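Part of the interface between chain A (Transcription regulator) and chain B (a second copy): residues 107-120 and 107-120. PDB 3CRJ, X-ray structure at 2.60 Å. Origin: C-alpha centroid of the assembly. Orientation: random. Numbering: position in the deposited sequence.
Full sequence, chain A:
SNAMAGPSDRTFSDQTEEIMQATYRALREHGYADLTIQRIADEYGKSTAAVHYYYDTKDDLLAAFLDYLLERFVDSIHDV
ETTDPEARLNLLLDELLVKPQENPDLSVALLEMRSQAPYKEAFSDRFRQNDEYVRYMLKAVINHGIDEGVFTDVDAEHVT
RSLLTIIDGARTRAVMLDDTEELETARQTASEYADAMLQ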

ATOM      1  N   SER A 107       0.996   3.814 -11.707  1.00 64.51           N
ATOM      2  CA  SER A 107       0.950   3.538 -10.282  1.00 63.34           C
ATOM      3  C   SER A 107      -0.333   3.950  -9.544  1.00 62.48           C
ATOM      4  O   SER A 107      -0.839   3.163  -8.735  1.00 62.70           O
ATOM      5  CB  SER A 107       2.206   4.054  -9.608  1.00 62.82           C
ATOM      6  OG  SER A 107       3.267   3.186  -9.988  1.00 64.23           O
ATOM      7  N   VAL A 108      -0.860   5.145  -9.838  1.00 60.84           N
ATOM      8  CA  VAL A 108      -2.163   5.589  -9.321  1.00 59.23           C
ATOM      9  C   VAL A 108      -3.250   4.564  -9.671  1.00 59.27           C
ATOM     10  O   VAL A 108      -3.968   4.088  -8.794  1.00 59.03           O
ATOM     11  CB  VAL A 108      -2.559   6.961  -9.910  1.00 59.34           C
ATOM     12  CG1 VAL A 108      -4.026   7.299  -9.641  1.00 56.77           C
ATOM     13  CG2 VAL A 108      -1.604   8.067  -9.428  1.00 57.72           C
ATOM     14  N   ALA A 109      -3.331   4.200 -10.947  1.00 59.09           N
ATOM     15  CA  ALA A 109      -4.305   3.212 -11.414  1.00 58.82           C
ATOM     16  C   ALA A 109      -4.234   1.895 -10.660  1.00 58.48           C
ATOM     17  O   ALA A 109      -5.270   1.364 -10.254  1.00 57.91           O
ATOM     18  CB  ALA A 109      -4.149   2.967 -12.890  1.00 58.96           C
ATOM     19  N   LEU A 110      -3.016   1.389 -10.457  1.00 58.39           N
ATOM     20  CA  LEU A 110      -2.814   0.106  -9.772  1.00 58.07           C
ATOM     21  C   LEU A 110      -3.197   0.100  -8.275  1.00 58.00           C
ATOM     22  O   LEU A 110      -3.664  -0.913  -7.763  1.00 58.16           O
ATOM     23  CB  LEU A 110      -1.384  -0.406  -9.976  1.00 57.96           C
ATOM     24  CG  LEU A 110      -0.886  -0.780 -11.389  1.00 57.16           C
ATOM     25  CD1 LEU A 110       0.607  -1.027 -11.305  1.00 57.58           C
ATOM     26  CD2 LEU A 110      -1.543  -2.003 -11.917  1.00 54.11           C
ATOM     27  N   LEU A 111      -3.012   1.218  -7.582  1.00 57.58           N
ATOM     28  CA  LEU A 111      -3.451   1.333  -6.193  1.00 57.23           C
ATOM     29  C   LEU A 111      -4.979   1.372  -6.128  1.00 57.23           C
ATOM     30  O   LEU A 111      -5.583   0.779  -5.238  1.00 56.49           O
ATOM     31  CB  LEU A 111      -2.899   2.605  -5.550  1.00 56.91           C
ATOM     32  CG  LEU A 111      -2.482   2.712  -4.068  1.00 57.14           C
ATOM     33  CD1 LEU A 111      -2.823   4.107  -3.527  1.00 55.52           C
ATOM     34  CD2 LEU A 111      -3.004   1.629  -3.121  1.00 55.04           C
ATOM     35  N   GLU A 112      -5.599   2.060  -7.082  1.00 57.46           N
ATOM     36  CA  GLU A 112      -7.050   2.106  -7.146  1.00 58.30           C
ATOM     37  C   GLU A 112      -7.548   0.684  -7.293  1.00 58.88           C
ATOM     38  O   GLU A 112      -8.465   0.261  -6.590  1.00 59.32           O
ATOM     39  CB  GLU A 112      -7.553   2.935  -8.331  1.00 58.03           C
ATOM     40  CG  GLU A 112      -7.253   4.414  -8.295  1.00 57.70           C
ATOM     41  CD  GLU A 112      -7.780   5.130  -9.537  1.00 59.74           C
ATOM     42  OE1 GLU A 112      -6.950   5.547 -10.379  1.00 61.75           O
ATOM     43  OE2 GLU A 112      -9.023   5.263  -9.692  1.00 61.84           O
HETATM   44  N   MSE A 113      -6.928  -0.056  -8.202  1.00 59.46           N
HETATM   45  CA  MSE A 113      -7.337  -1.422  -8.473  1.00 60.79           C
HETATM   46  C   MSE A 113      -7.051  -2.360  -7.306  1.00 60.11           C
HETATM   47  O   MSE A 113      -7.836  -3.274  -7.054  1.00 59.96           O
HETATM   48  CB  MSE A 113      -6.671  -1.930  -9.741  1.00 59.99           C
HETATM   49  CG  MSE A 113      -7.206  -1.306 -10.991  1.00 60.72           C
HETATM   50 SE   MSE A 113      -6.305  -2.006 -12.552  0.90 65.71          SE
HETATM   51  CE  MSE A 113      -4.576  -2.326 -11.725  1.00 67.66           C
ATOM     52  N   ARG A 114      -5.946  -2.118  -6.591  1.00 59.92           N
ATOM     53  CA  ARG A 114      -5.614  -2.893  -5.393  1.00 59.74           C
ATOM     54  C   ARG A 114      -6.619  -2.666  -4.293  1.00 59.27           C
ATOM     55  O   ARG A 114      -7.008  -3.603  -3.599  1.00 58.60           O
ATOM     56  CB  ARG A 114      -4.235  -2.562  -4.858  1.00 59.64           C
ATOM     57  CG  ARG A 114      -3.122  -3.287  -5.548  1.00 61.82           C
ATOM     58  CD  ARG A 114      -1.789  -3.022  -4.855  1.00 64.21           C
ATOM     59  NE  ARG A 114      -0.646  -3.320  -5.715  1.00 66.73           N
ATOM     60  CZ  ARG A 114      -0.036  -2.411  -6.482  1.00 68.52           C
ATOM     61  NH1 ARG A 114      -0.476  -1.140  -6.504  1.00 67.91           N
ATOM     62  NH2 ARG A 114       1.009  -2.776  -7.236  1.00 67.55           N
ATOM     63  N   SER A 115      -7.038  -1.412  -4.131  1.00 59.28           N
ATOM     64  CA  SER A 115      -8.032  -1.080  -3.115  1.00 58.93           C
ATOM     65  C   SER A 115      -9.369  -1.732  -3.427  1.00 59.09           C
ATOM     66  O   SER A 115     -10.200  -1.853  -2.545  1.00 59.44           O
ATOM     67  CB  SER A 115      -8.160   0.431  -2.905  1.00 58.56           C
ATOM     68  OG  SER A 115      -8.910   1.045  -3.933  1.00 57.54           O
ATOM     69  N   GLN A 116      -9.550  -2.183  -4.668  1.00 59.53           N
ATOM     70  CA  GLN A 116     -10.766  -2.901  -5.065  1.00 60.15           C
ATOM     71  C   GLN A 116     -10.739  -4.418  -5.018  1.00 59.93           C
ATOM     72  O   GLN A 116     -11.763  -5.053  -5.175  1.00 60.05           O
ATOM     73  CB  GLN A 116     -11.214  -2.455  -6.427  1.00 60.38           C
ATOM     74  CG  GLN A 116     -12.251  -1.401  -6.325  1.00 62.91           C
ATOM     75  CD  GLN A 116     -12.329  -0.624  -7.585  1.00 68.34           C
ATOM     76  OE1 GLN A 116     -11.294  -0.265  -8.172  1.00 70.95           O
ATOM     77  NE2 GLN A 116     -13.556  -0.347  -8.037  1.00 70.74           N
ATOM     78  N   ALA A 117      -9.577  -4.994  -4.747  1.00 60.59           N
ATOM     79  CA  ALA A 117      -9.429  -6.439  -4.590  1.00 60.71           C
ATOM     80  C   ALA A 117     -10.432  -7.114  -3.637  1.00 60.74           C
ATOM     81  O   ALA A 117     -10.857  -8.224  -3.919  1.00 61.56           O
ATOM     82  CB  ALA A 117      -7.988  -6.803  -4.224  1.00 60.33           C
ATOM     83  N   PRO A 118     -10.812  -6.467  -2.514  1.00 60.70           N
ATOM     84  CA  PRO A 118     -11.822  -7.126  -1.676  1.00 60.60           C
ATOM     85  C   PRO A 118     -13.241  -7.161  -2.267  1.00 61.17           C
ATOM     86  O   PRO A 118     -14.140  -7.770  -1.666  1.00 61.64           O
ATOM     87  CB  PRO A 118     -11.811  -6.301  -0.378  1.00 60.21           C
ATOM     88  CG  PRO A 118     -10.655  -5.408  -0.456  1.00 59.86           C
ATOM     89  CD  PRO A 118     -10.365  -5.200  -1.908  1.00 60.55           C
ATOM     90  N   TYR A 119     -13.459  -6.529  -3.415  1.00 61.38           N
ATOM     91  CA  TYR A 119     -14.791  -6.541  -4.013  1.00 61.76           C
ATOM     92  C   TYR A 119     -14.814  -7.325  -5.302  1.00 61.56           C
ATOM     93  O   TYR A 119     -15.876  -7.526  -5.883  1.00 62.02           O
ATOM     94  CB  TYR A 119     -15.318  -5.124  -4.280  1.00 62.31           C
ATOM     95  CG  TYR A 119     -15.362  -4.215  -3.079  1.00 63.03           C
ATOM     96  CD1 TYR A 119     -15.014  -2.867  -3.190  1.00 63.79           C
ATOM     97  CD2 TYR A 119     -15.748  -4.691  -1.832  1.00 64.18           C
ATOM     98  CE1 TYR A 119     -15.051  -2.013  -2.074  1.00 63.98           C
ATOM     99  CE2 TYR A 119     -15.786  -3.850  -0.714  1.00 65.35           C
ATOM    100  CZ  TYR A 119     -15.434  -2.513  -0.839  1.00 64.14           C
ATOM    101  OH  TYR A 119     -15.478  -1.692   0.277  1.00 64.22           O
ATOM    102  N   LYS A 120     -13.641  -7.753  -5.752  1.00 61.37           N
ATOM    103  CA  LYS A 120     -13.488  -8.366  -7.065  1.00 60.94           C
ATOM    104  C   LYS A 120     -12.457  -9.477  -6.975  1.00 61.06           C
ATOM    105  O   LYS A 120     -11.257  -9.224  -6.806  1.00 61.03           O
ATOM    106  CB  LYS A 120     -13.050  -7.328  -8.107  1.00 60.79           C
ATOM    107  CG  LYS A 120     -13.574  -5.905  -7.867  1.00 61.40           C
ATOM    108  CD  LYS A 120     -13.822  -5.210  -9.198  1.00 64.23           C
ATOM    109  CE  LYS A 120     -14.459  -3.839  -9.064  1.00 63.14           C
ATOM    110  NZ  LYS A 120     -14.625  -3.272 -10.432  1.00 63.24           N
TER
ATOM    111  N   SER B 107     -10.102  -0.882   7.662  1.00 73.47           N
ATOM    112  CA  SER B 107      -8.871  -0.942   6.852  1.00 72.11           C
ATOM    113  C   SER B 107      -9.104  -0.929   5.356  1.00 71.17           C
ATOM    114  O   SER B 107      -8.337  -0.342   4.619  1.00 71.28           O
ATOM    115  CB  SER B 107      -8.019  -2.154   7.225  1.00 72.20           C
ATOM    116  OG  SER B 107      -6.967  -1.776   8.099  1.00 72.25           O
ATOM    117  N   VAL B 108     -10.178  -1.571   4.925  1.00 70.32           N
ATOM    118  CA  VAL B 108     -10.532  -1.670   3.517  1.00 69.23           C
ATOM    119  C   VAL B 108     -10.883  -0.307   2.917  1.00 68.75           C
ATOM    120  O   VAL B 108     -10.370   0.079   1.859  1.00 69.05           O
ATOM    121  CB  VAL B 108     -11.697  -2.647   3.335  1.00 69.00           C
ATOM    122  CG1 VAL B 108     -12.275  -2.561   1.925  1.00 68.84           C
ATOM    123  CG2 VAL B 108     -11.240  -4.064   3.668  1.00 68.62           C
ATOM    124  N   ALA B 109     -11.761   0.415   3.593  1.00 67.81           N
ATOM    125  CA  ALA B 109     -12.132   1.729   3.128  1.00 67.00           C
ATOM    126  C   ALA B 109     -10.957   2.697   3.315  1.00 66.07           C
ATOM    127  O   ALA B 109     -10.698   3.541   2.471  1.00 65.58           O
ATOM    128  CB  ALA B 109     -13.369   2.200   3.832  1.00 67.33           C
ATOM    129  N   LEU B 110     -10.214   2.536   4.397  1.00 65.24           N
ATOM    130  CA  LEU B 110      -8.978   3.289   4.574  1.00 64.79           C
ATOM    131  C   LEU B 110      -8.109   3.209   3.306  1.00 64.05           C
ATOM    132  O   LEU B 110      -7.572   4.215   2.866  1.00 64.28           O
ATOM    133  CB  LEU B 110      -8.216   2.737   5.772  1.00 65.10           C
ATOM    134  CG  LEU B 110      -7.473   3.591   6.820  1.00 66.73           C
ATOM    135  CD1 LEU B 110      -6.087   4.162   6.349  1.00 67.46           C
ATOM    136  CD2 LEU B 110      -8.372   4.656   7.449  1.00 66.94           C
ATOM    137  N   LEU B 111      -7.988   2.024   2.703  1.00 63.11           N
ATOM    138  CA  LEU B 111      -7.184   1.883   1.489  1.00 61.93           C
ATOM    139  C   LEU B 111      -7.876   2.589   0.334  1.00 61.83           C
ATOM    140  O   LEU B 111      -7.226   3.243  -0.483  1.00 61.55           O
ATOM    141  CB  LEU B 111      -6.939   0.416   1.128  1.00 61.34           C
ATOM    142  CG  LEU B 111      -5.596  -0.064   0.522  1.00 60.31           C
ATOM    143  CD1 LEU B 111      -5.784  -1.285  -0.398  1.00 56.93           C
ATOM    144  CD2 LEU B 111      -4.786   0.981  -0.206  1.00 57.14           C
ATOM    145  N   GLU B 112      -9.199   2.474   0.267  1.00 61.89           N
ATOM    146  CA  GLU B 112      -9.924   3.134  -0.822  1.00 62.11           C
ATOM    147  C   GLU B 112      -9.717   4.660  -0.822  1.00 62.18           C
ATOM    148  O   GLU B 112      -9.423   5.228  -1.872  1.00 62.24           O
ATOM    149  CB  GLU B 112     -11.396   2.769  -0.827  1.00 62.07           C
ATOM    150  CG  GLU B 112     -11.699   1.303  -1.019  1.00 62.18           C
ATOM    151  CD  GLU B 112     -13.187   1.064  -1.006  1.00 63.53           C
ATOM    152  OE1 GLU B 112     -13.718   0.685   0.055  1.00 64.17           O
ATOM    153  OE2 GLU B 112     -13.845   1.309  -2.040  1.00 65.45           O
HETATM  154  N   MSE B 113      -9.824   5.300   0.349  1.00 62.12           N
HETATM  155  CA  MSE B 113      -9.540   6.734   0.487  1.00 62.10           C
HETATM  156  C   MSE B 113      -8.127   7.028   0.023  1.00 61.26           C
HETATM  157  O   MSE B 113      -7.887   8.030  -0.644  1.00 60.77           O
HETATM  158  CB  MSE B 113      -9.630   7.237   1.936  1.00 62.87           C
HETATM  159  CG  MSE B 113     -10.562   6.528   2.862  1.00 65.06           C
HETATM  160 SE   MSE B 113     -12.218   7.489   3.154  0.90 74.80          SE
HETATM  161  CE  MSE B 113     -12.135   7.429   5.099  1.00 67.53           C
ATOM    162  N   ARG B 114      -7.180   6.179   0.397  1.00 60.39           N
ATOM    163  CA  ARG B 114      -5.815   6.446   0.004  1.00 60.29           C
ATOM    164  C   ARG B 114      -5.685   6.472  -1.507  1.00 59.03           C
ATOM    165  O   ARG B 114      -5.043   7.364  -2.055  1.00 59.16           O
ATOM    166  CB  ARG B 114      -4.865   5.426   0.578  1.00 61.50           C
ATOM    167  CG  ARG B 114      -4.259   5.838   1.886  1.00 64.80           C
ATOM    168  CD  ARG B 114      -3.142   4.870   2.185  1.00 70.44           C
ATOM    169  NE  ARG B 114      -2.369   5.228   3.363  1.00 75.44           N
ATOM    170  CZ  ARG B 114      -2.754   4.997   4.615  1.00 79.59           C
ATOM    171  NH1 ARG B 114      -3.935   4.420   4.874  1.00 80.18           N
ATOM    172  NH2 ARG B 114      -1.950   5.353   5.612  1.00 81.92           N
ATOM    173  N   SER B 115      -6.323   5.519  -2.178  1.00 57.17           N
ATOM    174  CA  SER B 115      -6.301   5.471  -3.630  1.00 55.43           C
ATOM    175  C   SER B 115      -6.949   6.707  -4.280  1.00 54.69           C
ATOM    176  O   SER B 115      -6.736   6.970  -5.451  1.00 54.74           O
ATOM    177  CB  SER B 115      -6.933   4.162  -4.125  1.00 55.22           C
ATOM    178  OG  SER B 115      -8.347   4.188  -4.065  1.00 53.50           O
ATOM    179  N   GLN B 116      -7.732   7.457  -3.512  1.00 54.08           N
ATOM    180  CA  GLN B 116      -8.365   8.691  -3.979  1.00 53.50           C
ATOM    181  C   GLN B 116      -7.504   9.914  -3.753  1.00 53.15           C
ATOM    182  O   GLN B 116      -7.690  10.924  -4.396  1.00 53.14           O
ATOM    183  CB  GLN B 116      -9.705   8.908  -3.287  1.00 53.32           C
ATOM    184  CG  GLN B 116     -10.788   8.018  -3.754  1.00 53.56           C
ATOM    185  CD  GLN B 116     -10.769   7.862  -5.241  1.00 55.75           C
ATOM    186  OE1 GLN B 116     -10.061   7.008  -5.781  1.00 56.09           O
ATOM    187  NE2 GLN B 116     -11.535   8.697  -5.926  1.00 57.96           N
ATOM    188  N   ALA B 117      -6.562   9.820  -2.827  1.00 53.56           N
ATOM    189  CA  ALA B 117      -5.607  10.911  -2.547  1.00 53.56           C
ATOM    190  C   ALA B 117      -5.114  11.642  -3.810  1.00 53.32           C
ATOM    191  O   ALA B 117      -5.136  12.870  -3.850  1.00 53.93           O
ATOM    192  CB  ALA B 117      -4.434  10.388  -1.733  1.00 53.04           C
ATOM    193  N   PRO B 118      -4.716  10.894  -4.861  1.00 52.90           N
ATOM    194  CA  PRO B 118      -4.345  11.565  -6.105  1.00 52.66           C
ATOM    195  C   PRO B 118      -5.507  12.236  -6.805  1.00 52.79           C
ATOM    196  O   PRO B 118      -5.275  12.979  -7.729  1.00 53.76           O
ATOM    197  CB  PRO B 118      -3.845  10.417  -6.995  1.00 52.61           C
ATOM    198  CG  PRO B 118      -3.609   9.275  -6.079  1.00 52.35           C
ATOM    199  CD  PRO B 118      -4.601   9.432  -4.987  1.00 52.26           C
ATOM    200  N   TYR B 119      -6.745  11.977  -6.424  1.00 52.72           N
ATOM    201  CA  TYR B 119      -7.834  12.684  -7.094  1.00 53.26           C
ATOM    202  C   TYR B 119      -8.417  13.817  -6.279  1.00 54.35           C
ATOM    203  O   TYR B 119      -9.024  14.700  -6.852  1.00 54.58           O
ATOM    204  CB  TYR B 119      -8.932  11.738  -7.574  1.00 52.18           C
ATOM    205  CG  TYR B 119      -8.418  10.753  -8.581  1.00 51.80           C
ATOM    206  CD1 TYR B 119      -7.746   9.623  -8.164  1.00 51.69           C
ATOM    207  CD2 TYR B 119      -8.578  10.955  -9.952  1.00 50.54           C
ATOM    208  CE1 TYR B 119      -7.251   8.703  -9.065  1.00 52.13           C
ATOM    209  CE2 TYR B 119      -8.085  10.038 -10.868  1.00 49.75           C
ATOM    210  CZ  TYR B 119      -7.413   8.905 -10.414  1.00 51.68           C
ATOM    211  OH  TYR B 119      -6.879   7.949 -11.269  1.00 50.84           O
ATOM    212  N   LYS B 120      -8.250  13.790  -4.957  1.00 55.55           N
ATOM    213  CA  LYS B 120      -8.771  14.851  -4.112  1.00 57.22           C
ATOM    214  C   LYS B 120      -7.689  15.420  -3.237  1.00 58.01           C
ATOM    215  O   LYS B 120      -7.101  14.729  -2.408  1.00 57.95           O
ATOM    216  CB  LYS B 120      -9.926  14.390  -3.223  1.00 57.79           C
ATOM    217  CG  LYS B 120     -11.242  14.133  -3.921  1.00 60.21           C
ATOM    218  CD  LYS B 120     -11.425  12.640  -4.095  1.00 65.44           C
ATOM    219  CE  LYS B 120     -12.898  12.243  -3.982  1.00 69.28           C
ATOM    220  NZ  LYS B 120     -13.006  10.744  -3.836  1.00 71.56           N
TER

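The strongest polar links between the two copies are a reciprocal pair of tyrosine–glutamate hydrogen bonds. Y119(B) OH donates to E112(A) OE1 at 2.6 Å, and Y119(A) OH donates to E112(B) OE1 at 3.0 Å. Each phenol thus donates a hydrogen bond to a carboxylate, a good acceptor, and each carboxylate lies at the edge of the partner ring, near its plane. Both glutamates set off sideways from their helices, with chi1 m and chi2 t, and this extended form carries the carboxylate to the other chain. E112(A) has further hydrogen bonds elsewhere in the structure.

The helices run nearly antiparallel, their N-to-C directions 161° apart and their axes 8.6 Å apart at closest approach, an arrangement in keeping with the reciprocal bonds. In this register E112 of each chain lies beside S115 of the other, with CA of E112(A) 4.9 Å from CA of S115(B) and CA of S115(A) 5.2 Å from CA of E112(B). The small serines suit so close an approach. Each adopts the p rotamer and turns its hydroxyl back onto its own helix: S115(A) OG donates to E112(A) O at 2.8 Å, and S115(B) OG to E112(B) O at 2.7 Å. The two hydroxyls also meet across the interface, S115(A) OG lying 3.2 Å from S115(B) OG.

Apolar packing completes the contact. L111(A) CD2 touches L111(B) CD2 at 3.5 Å, while the CD1 methyls rest against the opposing serine backbones, L111(A) CD1 being 3.7 Å from S115(B) CA and L111(B) CD1 3.5 Å from S115(A) CA. Farther out, each valine meets the partner's proline and tyrosine: V108(A) CG2 packs 4.1 Å from P118(B) CB and V108(A) CG1 3.6 Å from Y119(B) CE1, while V108(B) CG1 lies 4.0 Å from P118(A) CG and 4.2 Å from Y119(A) CZ. Together the stretches bury 641 Å², both sides summed.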